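Long-range contact in HpcE (Thermus thermophilus, PDB 1WZO), which probably isomerises 2-hydroxyhepta-2,4-diene-1,7-dioate, a step in bacterial breakdown of aromatic compounds, as a member of the fumarylacetoacetate hydrolase family: residues Glu97-Val102 / Val210-Thr215. Numbering follows the deposited sequence.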
loop_
_atom_site.group_PDB
_atom_site.type_symbol
_atom_site.label_atom_id
_atom_site.label_comp_id
_atom_site.label_asym_id
_atom_site.label_seq_id
_atom_site.Cartn_x
_atom_site.Cartn_y
_atom_site.Cartn_z
ATOM N N GLU B 97 -27.905 9.858 -2.356
ATOM C CA GLU B 97 -27.744 10.845 -1.292
ATOM C C GLU B 97 -26.583 11.749 -1.686
ATOM O O GLU B 97 -25.425 11.335 -1.637
ATOM C CB GLU B 97 -27.465 10.177 0.069
ATOM C CG GLU B 97 -28.692 9.496 0.683
ATOM C CD GLU B 97 -28.519 9.125 2.154
ATOM O OE1 GLU B 97 -29.485 8.599 2.751
ATOM O OE2 GLU B 97 -27.431 9.353 2.718
ATOM N N VAL B 98 -26.886 12.980 -2.098
ATOM C CA VAL B 98 -25.824 13.902 -2.491
ATOM C C VAL B 98 -25.188 14.515 -1.247
ATOM O O VAL B 98 -25.861 15.142 -0.428
ATOM C CB VAL B 98 -26.354 15.019 -3.455
ATOM C CG1 VAL B 98 -27.491 15.791 -2.810
ATOM C CG2 VAL B 98 -25.213 15.943 -3.849
ATOM N N GLU B 99 -23.884 14.316 -1.093
ATOM C CA GLU B 99 -23.199 14.834 0.082
ATOM C C GLU B 99 -21.834 15.419 -0.208
ATOM O O GLU B 99 -21.119 14.966 -1.107
ATOM C CB GLU B 99 -23.033 13.721 1.135
ATOM C CG GLU B 99 -24.254 12.827 1.298
ATOM C CD GLU B 99 -24.175 11.923 2.522
ATOM O OE1 GLU B 99 -23.105 11.857 3.161
ATOM O OE2 GLU B 99 -25.189 11.275 2.844
ATOM N N LEU B 100 -21.478 16.440 0.562
ATOM C CA LEU B 100 -20.169 17.056 0.442
ATOM C C LEU B 100 -19.220 16.088 1.145
ATOM O O LEU B 100 -19.473 15.689 2.286
ATOM C CB LEU B 100 -20.135 18.403 1.168
ATOM C CG LEU B 100 -18.765 19.084 1.280
ATOM C CD1 LEU B 100 -18.261 19.479 -0.106
ATOM C CD2 LEU B 100 -18.879 20.312 2.182
ATOM N N ALA B 101 -18.149 15.705 0.459
ATOM C CA ALA B 101 -17.151 14.797 1.015
ATOM C C ALA B 101 -15.896 15.595 1.351
ATOM O O ALA B 101 -15.393 16.355 0.522
ATOM C CB ALA B 101 -16.825 13.695 0.009
ATOM N N VAL B 102 -15.399 15.422 2.572
ATOM C CA VAL B 102 -14.220 16.134 3.047
ATOM C C VAL B 102 -13.022 15.199 3.099
ATOM O O VAL B 102 -13.093 14.117 3.691
ATOM C CB VAL B 102 -14.474 16.705 4.456
ATOM C CG1 VAL B 102 -13.280 17.525 4.926
ATOM C CG2 VAL B 102 -15.749 17.543 4.440
ATOM N N VAL B 210 -11.764 9.967 4.606
ATOM C CA VAL B 210 -12.874 10.776 4.102
ATOM C C VAL B 210 -14.065 10.890 5.048
ATOM O O VAL B 210 -14.450 9.918 5.704
ATOM C CB VAL B 210 -13.391 10.200 2.755
ATOM C CG1 VAL B 210 -14.609 10.991 2.266
ATOM C CG2 VAL B 210 -12.270 10.222 1.717
ATOM N N LEU B 211 -14.641 12.090 5.106
ATOM C CA LEU B 211 -15.810 12.347 5.932
ATOM C C LEU B 211 -16.967 12.720 5.023
ATOM O O LEU B 211 -16.853 13.649 4.215
ATOM C CB LEU B 211 -15.539 13.496 6.911
ATOM C CG LEU B 211 -16.755 14.077 7.648
ATOM C CD1 LEU B 211 -17.370 13.026 8.567
ATOM C CD2 LEU B 211 -16.321 15.299 8.451
ATOM N N LEU B 212 -18.067 11.978 5.135
ATOM C CA LEU B 212 -19.274 12.242 4.359
ATOM C C LEU B 212 -20.131 13.050 5.324
ATOM O O LEU B 212 -20.383 12.622 6.452
ATOM C CB LEU B 212 -19.968 10.931 3.977
ATOM C CG LEU B 212 -19.093 9.955 3.180
ATOM C CD1 LEU B 212 -19.892 8.701 2.848
ATOM C CD2 LEU B 212 -18.589 10.631 1.908
ATOM N N THR B 213 -20.591 14.211 4.879
ATOM C CA THR B 213 -21.334 15.105 5.754
ATOM C C THR B 213 -22.854 15.015 5.818
ATOM O O THR B 213 -23.493 15.822 6.490
ATOM C CB THR B 213 -20.911 16.556 5.457
ATOM O OG1 THR B 213 -21.145 16.849 4.073
ATOM C CG2 THR B 213 -19.414 16.729 5.753
ATOM N N GLY B 214 -23.436 14.038 5.137
ATOM C CA GLY B 214 -24.879 13.880 5.186
ATOM C C GLY B 214 -25.619 14.542 4.043
ATOM O O GLY B 214 -25.005 15.133 3.152
ATOM N N THR B 215 -26.945 14.450 4.074
ATOM C CA THR B 215 -27.770 15.033 3.023
ATOM C C THR B 215 -29.179 15.334 3.526
ATOM O O THR B 215 -29.667 14.701 4.464
ATOM C CB THR B 215 -27.887 14.067 1.818
ATOM O OG1 THR B 215 -28.252 14.795 0.642
ATOM C CG2 THR B 215 -28.947 12.999 2.087
HETATM O O HOH W 1 -29.957 13.713 -1.200
HETATM O O HOH W 2 -23.501 17.320 2.873
#
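The carboxylate of Glu99 lies beneath the Gly214-Thr215 peptide, the two planes nearly parallel (about 16° apart) and Glu99 CD 3.4 Å from Gly214 C. Gly214 N also stands above this face, almost directly over Glu99 OE1, and its bond there is weak, bent to 140° at the hydrogen. At the group's borders, Leu212 CB abuts OE1 and Glu97 OE2 comes within 3.0 Å of Glu99 OE2, two acceptors without a bond. With Asp128 close to both, these acids recall the Glu-X-Glu plus Asp cluster that holds the divalent metal in relatives. An alanine in place of Glu99 would probably open a gap under the Gly214 peptide and leave Gly214 N without this acceptor.

Thr215 OG1, anti to its backbone N, donates to Val98 O at 2.6 Å, while CG2 rests on the Glu97 chain. Leu100 O is gripped twice by Thr213, through OG1 at 2.7 Å and N at 3.2 Å. Water 2 links Leu100 N, Thr213 OG1 and Gly214 O where direct pairing lapses.

Regular antiparallel pairing follows: Val102 N to Leu211 O spans 2.8 Å, nearly straight at 174°, and Leu211 N returns to Val102 O. Ala101 CB meets Leu212 CD2 at 4.0 Å on one face; on the opposite face Val102 and Leu211 pack under helix 192-200. Strand 94-104 is flanked by strands 210-212 and 120-131, and strand 210-212 in turn pairs in parallel with strand 46-50.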